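Local coordinates for protein putative sortase (Streptococcus pneumoniae, PDB 2W1J) that probably acts as a class C sortase, a transpeptidase that joins pilin subunits covalently during pilus fibre biogenesis in the pneumococcus, at residues 29-32 against 33-37; 53-56 against 57-60; 128-131 against 132-136; 158-161 against 162-165. All blocks are in the same frame, centred on the assembly; numbering follows the deposited sequence.

Contact 1 of 4, residues 29-32 against 33-37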
ATOM      1  N   GLN A  29      15.851  -0.135  -0.448  1.00  5.53           N
ATOM      2  CA  GLN A  29      16.207   0.480  -1.721  1.00  6.41           C
ATOM      3  C   GLN A  29      16.760  -0.559  -2.694  1.00  6.10           C
ATOM      4  O   GLN A  29      16.465  -0.526  -3.890  1.00  7.16           O
ATOM      5  CB  GLN A  29      17.218   1.616  -1.530  1.00  6.22           C
ATOM      6  CG  GLN A  29      17.374   2.455  -2.776  1.00  7.21           C
ATOM      7  CD  GLN A  29      16.072   3.151  -3.128  1.00  7.77           C
ATOM      8  OE1 GLN A  29      15.561   3.942  -2.341  1.00  9.85           O
ATOM      9  NE2 GLN A  29      15.523   2.838  -4.289  1.00  8.85           N
ATOM     10  N   ALA A  30      17.605  -1.448  -2.184  1.00  6.12           N
ATOM     11  CA  ALA A  30      18.183  -2.496  -3.016  1.00  6.26           C
ATOM     12  C   ALA A  30      17.081  -3.389  -3.574  1.00  6.61           C
ATOM     13  O   ALA A  30      17.123  -3.792  -4.737  1.00  7.14           O
ATOM     14  CB  ALA A  30      19.177  -3.326  -2.211  1.00  6.77           C
ATOM     15  N   PHE A  31      16.104  -3.720  -2.735  1.00  6.00           N
ATOM     16  CA  PHE A  31      14.971  -4.524  -3.166  1.00  6.29           C
ATOM     17  C   PHE A  31      14.203  -3.839  -4.300  1.00  6.23           C
ATOM     18  O   PHE A  31      13.871  -4.461  -5.310  1.00  6.72           O
ATOM     19  CB  PHE A  31      14.071  -4.782  -1.959  1.00  6.71           C
ATOM     20  CG  PHE A  31      12.875  -5.643  -2.255  1.00  6.42           C
ATOM     21  CD1 PHE A  31      11.734  -5.096  -2.816  1.00  7.06           C
ATOM     22  CD2 PHE A  31      12.893  -6.997  -1.969  1.00  7.83           C
ATOM     23  CE1 PHE A  31      10.623  -5.879  -3.078  1.00  7.35           C
ATOM     24  CE2 PHE A  31      11.790  -7.789  -2.238  1.00  8.00           C
ATOM     25  CZ  PHE A  31      10.658  -7.230  -2.795  1.00  8.75           C
ATOM     26  N   ASN A  32      13.899  -2.556  -4.129  1.00  5.67           N
ATOM     27  CA  ASN A  32      13.210  -1.822  -5.187  1.00  5.89           C
ATOM     28  C   ASN A  32      14.033  -1.696  -6.467  1.00  6.21           C
ATOM     29  O   ASN A  32      13.502  -1.838  -7.572  1.00  7.27           O
ATOM     30  CB  ASN A  32      12.768  -0.441  -4.703  1.00  5.51           C
ATOM     31  CG  ASN A  32      11.422  -0.478  -4.020  1.00  5.18           C
ATOM     32  OD1 ASN A  32      10.865  -1.556  -3.813  1.00  5.68           O
ATOM     33  ND2 ASN A  32      10.903   0.693  -3.649  1.00  4.89           N
ATOM     34  N   ASP A  33      15.330  -1.446  -6.329  1.00  6.30           N
ATOM     35  CA  ASP A  33      16.166  -1.250  -7.505  1.00  6.25           C
ATOM     36  C   ASP A  33      16.249  -2.516  -8.367  1.00  6.62           C
ATOM     37  O   ASP A  33      16.409  -2.427  -9.586  1.00  8.28           O
ATOM     38  CB  ASP A  33      17.570  -0.801  -7.095  1.00  6.97           C
ATOM     39  CG  ASP A  33      17.607   0.604  -6.520  1.00  8.00           C
ATOM     40  OD1 ASP A  33      16.588   1.322  -6.553  1.00  8.76           O
ATOM     41  OD2 ASP A  33      18.697   1.001  -6.052  1.00  8.76           O
ATOM     42  N   SER A  34      16.126  -3.681  -7.735  1.00  6.15           N
ATOM     43  CA  SER A  34      16.234  -4.962  -8.443  1.00  7.09           C
ATOM     44  C   SER A  34      14.887  -5.652  -8.598  1.00  7.00           C
ATOM     45  O   SER A  34      14.825  -6.822  -8.957  1.00  7.23           O
ATOM     46  CB  SER A  34      17.197  -5.906  -7.722  1.00  7.94           C
ATOM     47  OG  SER A  34      16.705  -6.278  -6.448  1.00  9.86           O
ATOM     48  N   LEU A  35      13.810  -4.925  -8.338  1.00  6.99           N
ATOM     49  CA  LEU A  35      12.482  -5.516  -8.324  1.00  7.28           C
ATOM     50  C   LEU A  35      12.136  -6.269  -9.602  1.00  6.75           C
ATOM     51  O   LEU A  35      12.248  -5.730 -10.702  1.00  7.14           O
ATOM     52  CB  LEU A  35      11.441  -4.427  -8.096  1.00  7.16           C
ATOM     53  CG  LEU A  35       9.981  -4.889  -8.099  1.00  6.37           C
ATOM     54  CD1 LEU A  35       9.696  -5.750  -6.886  1.00  9.25           C
ATOM     55  CD2 LEU A  35       9.053  -3.677  -8.145  1.00  7.49           C
ATOM     56  N   ASN A  36      11.668  -7.500  -9.442  1.00  7.23           N
ATOM     57  CA  ASN A  36      10.990  -8.207 -10.517  1.00  7.74           C
ATOM     58  C   ASN A  36       9.533  -7.751 -10.522  1.00  8.16           C
ATOM     59  O   ASN A  36       8.730  -8.225  -9.724  1.00  7.14           O
ATOM     60  CB  ASN A  36      11.076  -9.722 -10.308  1.00  8.99           C
ATOM     61  CG  ASN A  36      10.408 -10.501 -11.423  1.00 11.12           C
ATOM     62  OD1 ASN A  36      10.354 -10.051 -12.569  1.00 12.83           O
ATOM     63  ND2 ASN A  36       9.888 -11.678 -11.090  1.00 12.58           N
ATOM     64  N   ASN A  37       9.215  -6.814 -11.410  1.00 11.88           N
ATOM     65  CA  ASN A  37       7.951  -6.075 -11.348  1.00 12.70           C
ATOM     66  C   ASN A  37       6.856  -6.860 -12.066  1.00 13.65           C
ATOM     67  O   ASN A  37       6.415  -6.508 -13.164  1.00 14.77           O
ATOM     68  CB  ASN A  37       8.149  -4.673 -11.951  1.00 13.15           C
ATOM     69  CG  ASN A  37       6.959  -3.742 -11.751  1.00 12.24           C
ATOM     70  OD1 ASN A  37       6.726  -2.866 -12.586  1.00 13.70           O
ATOM     71  ND2 ASN A  37       6.245  -3.879 -10.632  1.00 12.76           N
TER
HETATM   72  O   HOH W   1      14.050  -7.239  -5.614  1.00  6.01           O

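Contact 2 of 4, residues 53-56 against 57-60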
ATOM      1  N   ARG A  53       2.790 -16.716   4.966  1.00 17.86           N
ATOM      2  CA  ARG A  53       3.336 -15.450   5.443  1.00 17.68           C
ATOM      3  C   ARG A  53       4.303 -14.884   4.411  1.00 17.03           C
ATOM      4  O   ARG A  53       4.998 -15.630   3.724  1.00 17.31           O
ATOM      5  CB  ARG A  53       4.047 -15.629   6.788  1.00 18.01           C
ATOM      6  CG  ARG A  53       3.113 -15.836   7.976  1.00 19.59           C
ATOM      7  CD  ARG A  53       3.870 -15.772   9.293  1.00 21.65           C
ATOM      8  NE  ARG A  53       3.060 -16.242  10.413  1.00 23.10           N
ATOM      9  CZ  ARG A  53       3.405 -16.113  11.688  1.00 23.62           C
ATOM     10  NH1 ARG A  53       4.546 -15.519  12.011  1.00 24.17           N
ATOM     11  NH2 ARG A  53       2.608 -16.572  12.644  1.00 23.90           N
ATOM     12  N   ALA A  54       4.348 -13.559   4.305  1.00 15.59           N
ATOM     13  CA  ALA A  54       5.259 -12.908   3.376  1.00 15.09           C
ATOM     14  C   ALA A  54       6.474 -12.382   4.128  1.00 14.91           C
ATOM     15  O   ALA A  54       6.330 -11.738   5.165  1.00 15.70           O
ATOM     16  CB  ALA A  54       4.551 -11.772   2.655  1.00 14.79           C
ATOM     17  N   GLU A  55       7.663 -12.658   3.604  1.00 14.18           N
ATOM     18  CA  GLU A  55       8.897 -12.306   4.301  1.00 14.52           C
ATOM     19  C   GLU A  55       9.719 -11.254   3.566  1.00 14.65           C
ATOM     20  O   GLU A  55      10.785 -10.856   4.037  1.00 15.43           O
ATOM     21  CB  GLU A  55       9.758 -13.554   4.522  1.00 15.07           C
ATOM     22  CG  GLU A  55       9.063 -14.666   5.301  1.00 17.96           C
ATOM     23  CD  GLU A  55       9.992 -15.819   5.647  1.00 22.01           C
ATOM     24  OE1 GLU A  55      11.009 -15.594   6.343  1.00 24.32           O
ATOM     25  OE2 GLU A  55       9.695 -16.961   5.238  1.00 25.02           O
ATOM     26  N   TYR A  56       9.224 -10.798   2.420  1.00 13.94           N
ATOM     27  CA  TYR A  56      10.036  -9.986   1.519  1.00 14.48           C
ATOM     28  C   TYR A  56      10.256  -8.547   1.987  1.00 14.55           C
ATOM     29  O   TYR A  56      11.148  -7.864   1.481  1.00 16.11           O
ATOM     30  CB  TYR A  56       9.446  -9.993   0.110  1.00 13.99           C
ATOM     31  CG  TYR A  56       8.089  -9.340   0.019  1.00 13.76           C
ATOM     32  CD1 TYR A  56       7.967  -7.972  -0.179  1.00 15.16           C
ATOM     33  CD2 TYR A  56       6.929 -10.088   0.155  1.00 12.44           C
ATOM     34  CE1 TYR A  56       6.725  -7.370  -0.263  1.00 13.36           C
ATOM     35  CE2 TYR A  56       5.682  -9.497   0.076  1.00 13.03           C
ATOM     36  CZ  TYR A  56       5.580  -8.134  -0.132  1.00 12.27           C
ATOM     37  OH  TYR A  56       4.328  -7.562  -0.206  1.00 13.71           O
ATOM     38  N   ALA A  57       9.470  -8.104   2.961  1.00 13.24           N
ATOM     39  CA  ALA A  57       9.531  -6.719   3.429  1.00 13.39           C
ATOM     40  C   ALA A  57       9.978  -6.591   4.880  1.00 12.39           C
ATOM     41  O   ALA A  57       9.746  -5.560   5.514  1.00 12.19           O
ATOM     42  CB  ALA A  57       8.166  -6.040   3.231  1.00 13.97           C
ATOM     43  N   ARG A  58      10.640  -7.618   5.414  1.00 10.80           N
ATOM     44  CA  ARG A  58      11.044  -7.609   6.821  1.00 10.95           C
ATOM     45  C   ARG A  58      11.848  -6.372   7.216  1.00 10.02           C
ATOM     46  O   ARG A  58      11.733  -5.884   8.340  1.00 10.02           O
ATOM     47  CB  ARG A  58      11.796  -8.890   7.193  1.00 10.72           C
ATOM     48  CG  ARG A  58      10.930 -10.147   7.169  1.00 14.02           C
ATOM     49  CD  ARG A  58      11.706 -11.350   7.669  1.00 19.06           C
ATOM     50  NE  ARG A  58      11.876 -11.309   9.118  1.00 23.18           N
ATOM     51  CZ  ARG A  58      12.676 -12.119   9.802  1.00 24.01           C
ATOM     52  NH1 ARG A  58      13.390 -13.041   9.170  1.00 25.90           N
ATOM     53  NH2 ARG A  58      12.763 -12.006  11.121  1.00 25.88           N
ATOM     54  N   MET A  59      12.661  -5.865   6.294  1.00 10.04           N
ATOM     55  CA  MET A  59      13.504  -4.710   6.599  1.00 10.65           C
ATOM     56  C   MET A  59      12.695  -3.458   6.951  1.00  9.83           C
ATOM     57  O   MET A  59      13.177  -2.586   7.672  1.00  9.97           O
ATOM     58  CB  MET A  59      14.493  -4.419   5.460  1.00 10.92           C
ATOM     59  CG  MET A  59      13.926  -3.616   4.294  1.00 12.69           C
ATOM     60  SD  MET A  59      12.713  -4.505   3.292  1.00 12.55           S
ATOM     61  CE  MET A  59      13.756  -5.497   2.223  1.00 14.12           C
ATOM     62  N   LEU A  60      11.465  -3.378   6.448  1.00 10.05           N
ATOM     63  CA  LEU A  60      10.611  -2.209   6.671  1.00  9.76           C
ATOM     64  C   LEU A  60       9.676  -2.387   7.864  1.00 10.24           C
ATOM     65  O   LEU A  60       8.958  -1.457   8.241  1.00 10.51           O
ATOM     66  CB  LEU A  60       9.784  -1.914   5.417  1.00 10.16           C
ATOM     67  CG  LEU A  60      10.574  -1.325   4.245  1.00 10.27           C
ATOM     68  CD1 LEU A  60       9.641  -1.019   3.081  1.00 10.72           C
ATOM     69  CD2 LEU A  60      11.314  -0.053   4.681  1.00 10.97           C
TER
HETATM   70  O   HOH W   2       7.742  -9.235   4.990  1.00  5.79           O

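Contact 3 of 4, residues 128-131 against 132-136. With GOL (glycerol), chain C.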
ATOM      1  N   THR A 128     -14.361   5.052  -2.977  1.00  8.52           N
ATOM      2  CA  THR A 128     -15.193   5.594  -4.051  1.00  9.52           C
ATOM      3  C   THR A 128     -15.498   7.077  -3.864  1.00  8.25           C
ATOM      4  O   THR A 128     -15.978   7.729  -4.797  1.00  9.65           O
ATOM      5  CB  THR A 128     -16.541   4.853  -4.170  1.00  9.99           C
ATOM      6  OG1 THR A 128     -17.194   4.849  -2.893  1.00 11.73           O
ATOM      7  CG2 THR A 128     -16.318   3.418  -4.648  1.00 12.26           C
ATOM      8  N   LYS A 129     -15.281   7.593  -2.659  1.00  8.08           N
ATOM      9  CA  LYS A 129     -15.507   9.008  -2.384  1.00  7.68           C
ATOM     10  C   LYS A 129     -14.330   9.881  -2.804  1.00  7.65           C
ATOM     11  O   LYS A 129     -14.463  11.101  -2.894  1.00  8.25           O
ATOM     12  CB  LYS A 129     -15.783   9.251  -0.897  1.00  7.85           C
ATOM     13  CG  LYS A 129     -17.085   8.635  -0.400  1.00  9.85           C
ATOM     14  CD  LYS A 129     -17.341   8.892   1.085  1.00 12.04           C
ATOM     15  CE  LYS A 129     -17.566  10.361   1.390  1.00 14.27           C
ATOM     16  NZ  LYS A 129     -17.876  10.558   2.839  1.00 16.03           N
ATOM     17  N   LEU A 130     -13.163   9.275  -3.021  1.00  7.30           N
ATOM     18  CA  LEU A 130     -11.970  10.046  -3.328  1.00  7.17           C
ATOM     19  C   LEU A 130     -12.047  10.677  -4.703  1.00  7.31           C
ATOM     20  O   LEU A 130     -12.532  10.072  -5.667  1.00  8.50           O
ATOM     21  CB  LEU A 130     -10.723   9.170  -3.228  1.00  7.67           C
ATOM     22  CG  LEU A 130     -10.421   8.671  -1.822  1.00  8.90           C
ATOM     23  CD1 LEU A 130      -9.159   7.824  -1.863  1.00  9.09           C
ATOM     24  CD2 LEU A 130     -10.302   9.832  -0.831  1.00  9.55           C
ATOM     25  N   LYS A 131     -11.531  11.899  -4.779  1.00  5.05           N
ATOM     26  CA  LYS A 131     -11.544  12.685  -6.005  1.00  5.32           C
ATOM     27  C   LYS A 131     -10.120  12.992  -6.425  1.00  4.56           C
ATOM     28  O   LYS A 131      -9.221  13.071  -5.584  1.00  4.72           O
ATOM     29  CB  LYS A 131     -12.272  14.006  -5.777  1.00  4.99           C
ATOM     30  CG  LYS A 131     -13.739  13.829  -5.417  1.00  5.82           C
ATOM     31  CD  LYS A 131     -14.452  15.165  -5.316  1.00  9.04           C
ATOM     32  CE  LYS A 131     -14.723  15.747  -6.700  1.00  9.84           C
ATOM     33  NZ  LYS A 131     -15.586  16.975  -6.661  1.00  9.49           N
ATOM     34  N   VAL A 132      -9.908  13.192  -7.719  1.00  4.29           N
ATOM     35  CA  VAL A 132      -8.626  13.709  -8.162  1.00  4.11           C
ATOM     36  C   VAL A 132      -8.307  14.972  -7.350  1.00  3.88           C
ATOM     37  O   VAL A 132      -9.195  15.772  -7.031  1.00  4.22           O
ATOM     38  CB  VAL A 132      -8.613  13.983  -9.677  1.00  3.84           C
ATOM     39  CG1 VAL A 132      -8.719  12.678 -10.447  1.00  5.22           C
ATOM     40  CG2 VAL A 132      -9.720  14.967 -10.079  1.00  4.59           C
ATOM     41  N   GLY A 133      -7.037  15.130  -6.997  1.00  4.11           N
ATOM     42  CA  GLY A 133      -6.617  16.246  -6.154  1.00  4.51           C
ATOM     43  C   GLY A 133      -6.594  15.932  -4.666  1.00  4.27           C
ATOM     44  O   GLY A 133      -5.909  16.607  -3.898  1.00  4.98           O
ATOM     45  N   ASP A 134      -7.347  14.925  -4.225  1.00  3.92           N
ATOM     46  CA  ASP A 134      -7.281  14.530  -2.827  1.00  3.80           C
ATOM     47  C   ASP A 134      -5.896  13.991  -2.489  1.00  4.13           C
ATOM     48  O   ASP A 134      -5.216  13.411  -3.340  1.00  4.86           O
ATOM     49  CB  ASP A 134      -8.348  13.483  -2.468  1.00  4.18           C
ATOM     50  CG  ASP A 134      -9.755  14.044  -2.442  1.00  5.89           C
ATOM     51  OD1 ASP A 134      -9.920  15.286  -2.434  1.00  7.35           O
ATOM     52  OD2 ASP A 134     -10.700  13.229  -2.426  1.00  5.64           O
ATOM     53  N   LYS A 135      -5.501  14.138  -1.228  1.00  4.21           N
ATOM     54  CA  LYS A 135      -4.185  13.692  -0.767  1.00  5.02           C
ATOM     55  C   LYS A 135      -4.264  12.443   0.104  1.00  4.57           C
ATOM     56  O   LYS A 135      -5.255  12.194   0.798  1.00  5.12           O
ATOM     57  CB  LYS A 135      -3.463  14.823  -0.021  1.00  6.15           C
ATOM     58  CG  LYS A 135      -3.115  16.008  -0.944  1.00  8.85           C
ATOM     59  CD  LYS A 135      -2.353  17.101  -0.212  1.00 12.47           C
ATOM     60  CE  LYS A 135      -2.146  18.317  -1.102  1.00 15.45           C
ATOM     61  NZ  LYS A 135      -1.518  19.434  -0.351  1.00 20.18           N
ATOM     62  N   PHE A 136      -3.208  11.640   0.047  1.00  4.41           N
ATOM     63  CA  PHE A 136      -3.028  10.579   1.014  1.00  4.06           C
ATOM     64  C   PHE A 136      -1.564  10.488   1.392  1.00  4.23           C
ATOM     65  O   PHE A 136      -0.701  11.039   0.705  1.00  4.43           O
ATOM     66  CB  PHE A 136      -3.639   9.243   0.570  1.00  4.73           C
ATOM     67  CG  PHE A 136      -3.033   8.641  -0.675  1.00  4.58           C
ATOM     68  CD1 PHE A 136      -1.950   7.776  -0.587  1.00  5.15           C
ATOM     69  CD2 PHE A 136      -3.595   8.876  -1.917  1.00  5.37           C
ATOM     70  CE1 PHE A 136      -1.421   7.176  -1.733  1.00  4.36           C
ATOM     71  CE2 PHE A 136      -3.071   8.273  -3.069  1.00  5.37           C
ATOM     72  CZ  PHE A 136      -1.989   7.420  -2.972  1.00  5.11           C
TER
HETATM   73  C1  GOL C1215     -12.235  11.181  -9.409  1.00  5.25           C
HETATM   74  O1  GOL C1215     -12.363  12.549  -9.097  1.00  4.06           O
HETATM   75  C2  GOL C1215     -13.375  10.279  -8.952  1.00  6.52           C
HETATM   76  O2  GOL C1215     -14.288  10.699  -7.969  1.00  6.65           O
HETATM   77  C3  GOL C1215     -13.553   8.992  -9.750  1.00  6.11           C
HETATM   78  O3  GOL C1215     -14.715   8.253  -9.459  1.00  4.29           O
HETATM   79  O   HOH W   3     -13.286  13.274  -1.483  1.00  6.24           O

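Contact 4 of 4, residues 158-161 against 162-165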
ATOM      1  N   THR A 158      -7.891  -9.332 -13.366  1.00  8.90           N
ATOM      2  CA  THR A 158      -6.586  -9.885 -13.743  1.00  9.93           C
ATOM      3  C   THR A 158      -5.795  -9.008 -14.705  1.00  9.32           C
ATOM      4  O   THR A 158      -4.770  -9.435 -15.249  1.00  9.61           O
ATOM      5  CB  THR A 158      -6.716 -11.297 -14.334  1.00 10.17           C
ATOM      6  OG1 THR A 158      -7.663 -11.280 -15.408  1.00 12.83           O
ATOM      7  CG2 THR A 158      -7.171 -12.271 -13.262  1.00 12.05           C
ATOM      8  N   ASN A 159      -6.279  -7.792 -14.927  1.00  8.62           N
ATOM      9  CA  ASN A 159      -5.544  -6.819 -15.722  1.00  8.12           C
ATOM     10  C   ASN A 159      -4.633  -6.013 -14.804  1.00  8.33           C
ATOM     11  O   ASN A 159      -5.106  -5.195 -14.021  1.00  8.78           O
ATOM     12  CB  ASN A 159      -6.519  -5.880 -16.435  1.00  8.27           C
ATOM     13  CG  ASN A 159      -5.815  -4.729 -17.129  1.00  7.80           C
ATOM     14  OD1 ASN A 159      -4.595  -4.751 -17.312  1.00 10.40           O
ATOM     15  ND2 ASN A 159      -6.578  -3.713 -17.512  1.00  7.94           N
ATOM     16  N   PHE A 160      -3.329  -6.268 -14.880  1.00  7.69           N
ATOM     17  CA  PHE A 160      -2.370  -5.626 -13.984  1.00  8.39           C
ATOM     18  C   PHE A 160      -1.594  -4.486 -14.639  1.00  8.30           C
ATOM     19  O   PHE A 160      -0.682  -3.923 -14.021  1.00  8.64           O
ATOM     20  CB  PHE A 160      -1.385  -6.665 -13.439  1.00  8.89           C
ATOM     21  CG  PHE A 160      -2.051  -7.850 -12.794  1.00 10.22           C
ATOM     22  CD1 PHE A 160      -3.138  -7.674 -11.955  1.00 12.34           C
ATOM     23  CD2 PHE A 160      -1.590  -9.136 -13.024  1.00 11.18           C
ATOM     24  CE1 PHE A 160      -3.755  -8.760 -11.356  1.00 12.01           C
ATOM     25  CE2 PHE A 160      -2.197 -10.226 -12.423  1.00 11.35           C
ATOM     26  CZ  PHE A 160      -3.286 -10.035 -11.590  1.00 12.29           C
ATOM     27  N   ASP A 161      -1.948  -4.130 -15.871  1.00  7.89           N
ATOM     28  CA  ASP A 161      -1.169  -3.148 -16.632  1.00  9.14           C
ATOM     29  C   ASP A 161      -1.007  -1.831 -15.864  1.00  9.04           C
ATOM     30  O   ASP A 161       0.053  -1.199 -15.899  1.00 10.24           O
ATOM     31  CB  ASP A 161      -1.845  -2.852 -17.976  1.00 10.04           C
ATOM     32  CG  ASP A 161      -1.782  -4.018 -18.952  1.00 12.42           C
ATOM     33  OD1 ASP A 161      -1.081  -5.011 -18.666  1.00 16.83           O
ATOM     34  OD2 ASP A 161      -2.444  -3.932 -20.011  1.00 15.92           O
ATOM     35  N   ASP A 162      -2.062  -1.408 -15.174  1.00  7.18           N
ATOM     36  CA  ASP A 162      -2.069  -0.115 -14.510  1.00  7.26           C
ATOM     37  C   ASP A 162      -1.419  -0.168 -13.135  1.00  8.27           C
ATOM     38  O   ASP A 162      -1.442   0.840 -12.417  1.00 10.00           O
ATOM     39  CB  ASP A 162      -3.503   0.386 -14.366  1.00  7.00           C
ATOM     40  CG  ASP A 162      -4.218   0.444 -15.690  1.00  6.79           C
ATOM     41  OD1 ASP A 162      -3.829   1.279 -16.530  1.00  8.49           O
ATOM     42  OD2 ASP A 162      -5.158  -0.346 -15.899  1.00  7.00           O
ATOM     43  N   LEU A 163      -0.893  -1.332 -12.758  1.00  7.64           N
ATOM     44  CA  LEU A 163      -0.277  -1.541 -11.449  1.00  8.25           C
ATOM     45  C   LEU A 163       1.238  -1.614 -11.526  1.00  8.59           C
ATOM     46  O   LEU A 163       1.895  -1.786 -10.504  1.00  9.40           O
ATOM     47  CB  LEU A 163      -0.805  -2.833 -10.823  1.00  8.55           C
ATOM     48  CG  LEU A 163      -2.324  -2.869 -10.624  1.00  8.70           C
ATOM     49  CD1 LEU A 163      -2.735  -4.195  -9.993  1.00  9.51           C
ATOM     50  CD2 LEU A 163      -2.795  -1.702  -9.771  1.00 10.99           C
ATOM     51  N   LEU A 164       1.781  -1.513 -12.733  1.00  7.96           N
ATOM     52  CA  LEU A 164       3.213  -1.688 -12.945  1.00  7.89           C
ATOM     53  C   LEU A 164       3.949  -0.354 -12.894  1.00  7.87           C
ATOM     54  O   LEU A 164       3.347   0.713 -13.008  1.00  8.10           O
ATOM     55  CB  LEU A 164       3.453  -2.369 -14.293  1.00  9.06           C
ATOM     56  CG  LEU A 164       2.825  -3.757 -14.425  1.00  9.58           C
ATOM     57  CD1 LEU A 164       3.113  -4.317 -15.811  1.00 11.51           C
ATOM     58  CD2 LEU A 164       3.328  -4.704 -13.336  1.00 11.54           C
ATOM     59  N   ILE A 165       5.265  -0.411 -12.742  1.00  7.82           N
ATOM     60  CA  ILE A 165       6.072   0.803 -12.716  1.00  8.29           C
ATOM     61  C   ILE A 165       5.920   1.568 -14.022  1.00  8.52           C
ATOM     62  O   ILE A 165       5.956   0.974 -15.104  1.00  9.03           O
ATOM     63  CB  ILE A 165       7.565   0.471 -12.458  1.00  8.18           C
ATOM     64  CG1 ILE A 165       7.741   0.001 -11.012  1.00  8.14           C
ATOM     65  CG2 ILE A 165       8.455   1.660 -12.757  1.00  9.66           C
ATOM     66  CD1 ILE A 165       9.088  -0.646 -10.752  1.00  9.13           C
TER
HETATM   67  O   HOH W   4      -4.456  -2.547 -14.260  1.00  5.00           O
HETATM   68  O   HOH W   5      -5.973  -0.863 -18.411  1.00  7.41           O
HETATM   69  O   HOH W   6       1.088   1.391 -14.611  1.00  6.81           O

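Contact 1 of 4, residues 29-32 against 33-37
Q29 reaches D33, one helical turn on, through two torsions: CG stands opposite the backbone N (chi1 -168°), and the chain then bends (chi2 63°) so that the amide swings over to the carboxylate. There NE2 of Q29 donates to OD1 of D33 at 2.9 Å. The acceptor lies close to the amide plane, but the donor comes from above the carboxylate plane, the two planes being 38° apart. The backbone joins the same pair, D33 N to Q29 O at 2.8 Å, in the last turn of helix 18-33.

S34 is the first residue to leave helical geometry. Its N still reaches A30 O at 3.2 Å, and a weak bond runs to F31 O. L35 N closes a tighter turn on N32 O at 3.2 Å, arriving from above the carbonyl plane. A water joins the turn: it donates to F31 O at 2.8 Å and lies 2.9 Å from S34 OG. On the apolar side, CE1 of F31 meets CD1 of L35 at 3.9 Å, obliquely to the ring. N32 OD1 lies in plane at the edge of that ring and accepts from L101 N in a neighbouring loop.

The last carbonyls of the helix are thus met by backbone N-H groups and a water, while the Q29 amide probably offsets some of the cost of an aspartate charge at the negative end of a helix dipole.

Contact 2 of 4, residues 53-56 against 57-60
Y56 and A57 are the central pair of a type I beta turn, E55 to R58, which runs straight into the 3-10 segment 58-60. The backbone angles of Y56 and A57 define the turn; no hydrogen bond closes it. The Y56 side chain starts with CB 3.4 Å from A57 N. Its first torsion (chi1 65°) sets CG between the backbone N and the carbonyl carbon, and the ring therefore stands beside the next residue. CD1 lies 3.5 Å from A57 N and 3.9 Å from A57 CB, and CE1 follows along the same methyl. At the tip, OH leaves the turn and hydrogen-bonds H95 ND1 and G83 N, while the ring packs on A82 of strand 76-82.

R58 lays its aliphatic stem against the first carbonyl of the turn, CG 3.2 Å from E55 O. Its NH1 is 4.5 Å from E55 OE1, an attraction of charges only, since the oxygen is well out of the guanidinium plane. M59, bent at chi2 and chi3, brings CE to 3.6 Å from Y56 O. One water donates to A54 O, before the turn, and accepts from A57 N within it, both at 2.9 Å.

Contact 3 of 4, residues 128-131 against 132-136
K131 and D134 hold each other by two hydrogen bonds. K131 N donates to D134 OD2 at 2.8 Å, nearly straight (167° at the hydrogen), approaching from above the carboxylate plane by 57°. In return D134 N donates to K131 O at 3.0 Å, the bond that closes the turn. The carboxylate is directed back over the turn because CG lies beside its own backbone N, opposite the carbonyl carbon (chi1 -71°). OD2 has a further donor, a water at 2.8 Å that also donates to K129 O at 2.8 Å. One oxygen therefore collects a backbone N-H and a water, which should favour the charged form of the acid.

A glycerol, probably from the crystallisation liquor, bridges the backbone at L130 and V132. Its O1 accepts from V132 N at 2.9 Å and its O2 donates to L130 O at 3.0 Å, with the V132 methyls and K131 CB close by.

L130 CD2 passes 3.8 Å from D134 OD2, and the leucine side chain itself is buried against I71, V189 and the V73-I74 loop. F136 turns inward on V172 and L174. Within the turn itself, G133 and D134 also make backbone bonds to V149 of strand 144-155.

Between K131 and D134 the chain follows a type II beta turn, with G133 in the positive-phi position that glycine suits. The turn delivers the chain into strand 135-139 of the sortase beta-barrel.

Contact 4 of 4, residues 158-161 against 162-165
L163 N donates to F160 O at 2.9 Å, closing a single tight turn through D161 and D162 that brings the CA atoms of F160 and L163 to 5.2 Å from each other. The donor sits above the carbonyl plane of F160, 53° out of it. Overlapping its start, N159 OD1 accepts from D161 N at 3.1 Å, an Asx turn in which chi1 of 172° sets CG beside the carbonyl carbon. Both turns belong to the long connection between strands 144-155 and 170-178 of the sortase beta-barrel.

N159 and D162 meet through water, their ND2 and OD2 atoms being 4.0 Å apart. One water donates to D162 OD2 at 2.7 Å and accepts from N159 ND2; a second donates to N159 O and to D162 OD2 and accepts from D162 N at 2.8 Å. The other carboxylate oxygen, OD1, makes a salt bridge with K153. On the apolar side F160 CD1 and L163 CD1 touch at 4.0 Å, the methyl lying obliquely to the ring. T158 O stands over the centre of one face of that ring. L164 places CG 3.5 Å from F160 O, and a further water donates to both D161 O and L164 O.

In the fold
Contacts 1, 2 and 4 form a connected chain of neighbours, while contact 3 lies apart. Contact 1 meets contact 2 where F31 CE2 lies 3.8 Å from Y56 O, their centres being about 13 Å apart. It meets contact 4 where N37 OD1 probably accepts from I165 N at 2.9 Å, with L35 CD2 packed on I165 CD1. The N-terminal helical region is thereby tied to the loop before strand 170-178 of the barrel. Contacts 2 and 4 do not touch. Contact 3, the one beside glycerol, has its centre about 28 Å from that of contact 1 and about 29 Å from that of contact 2, on the opposite side of the chain's centre from both.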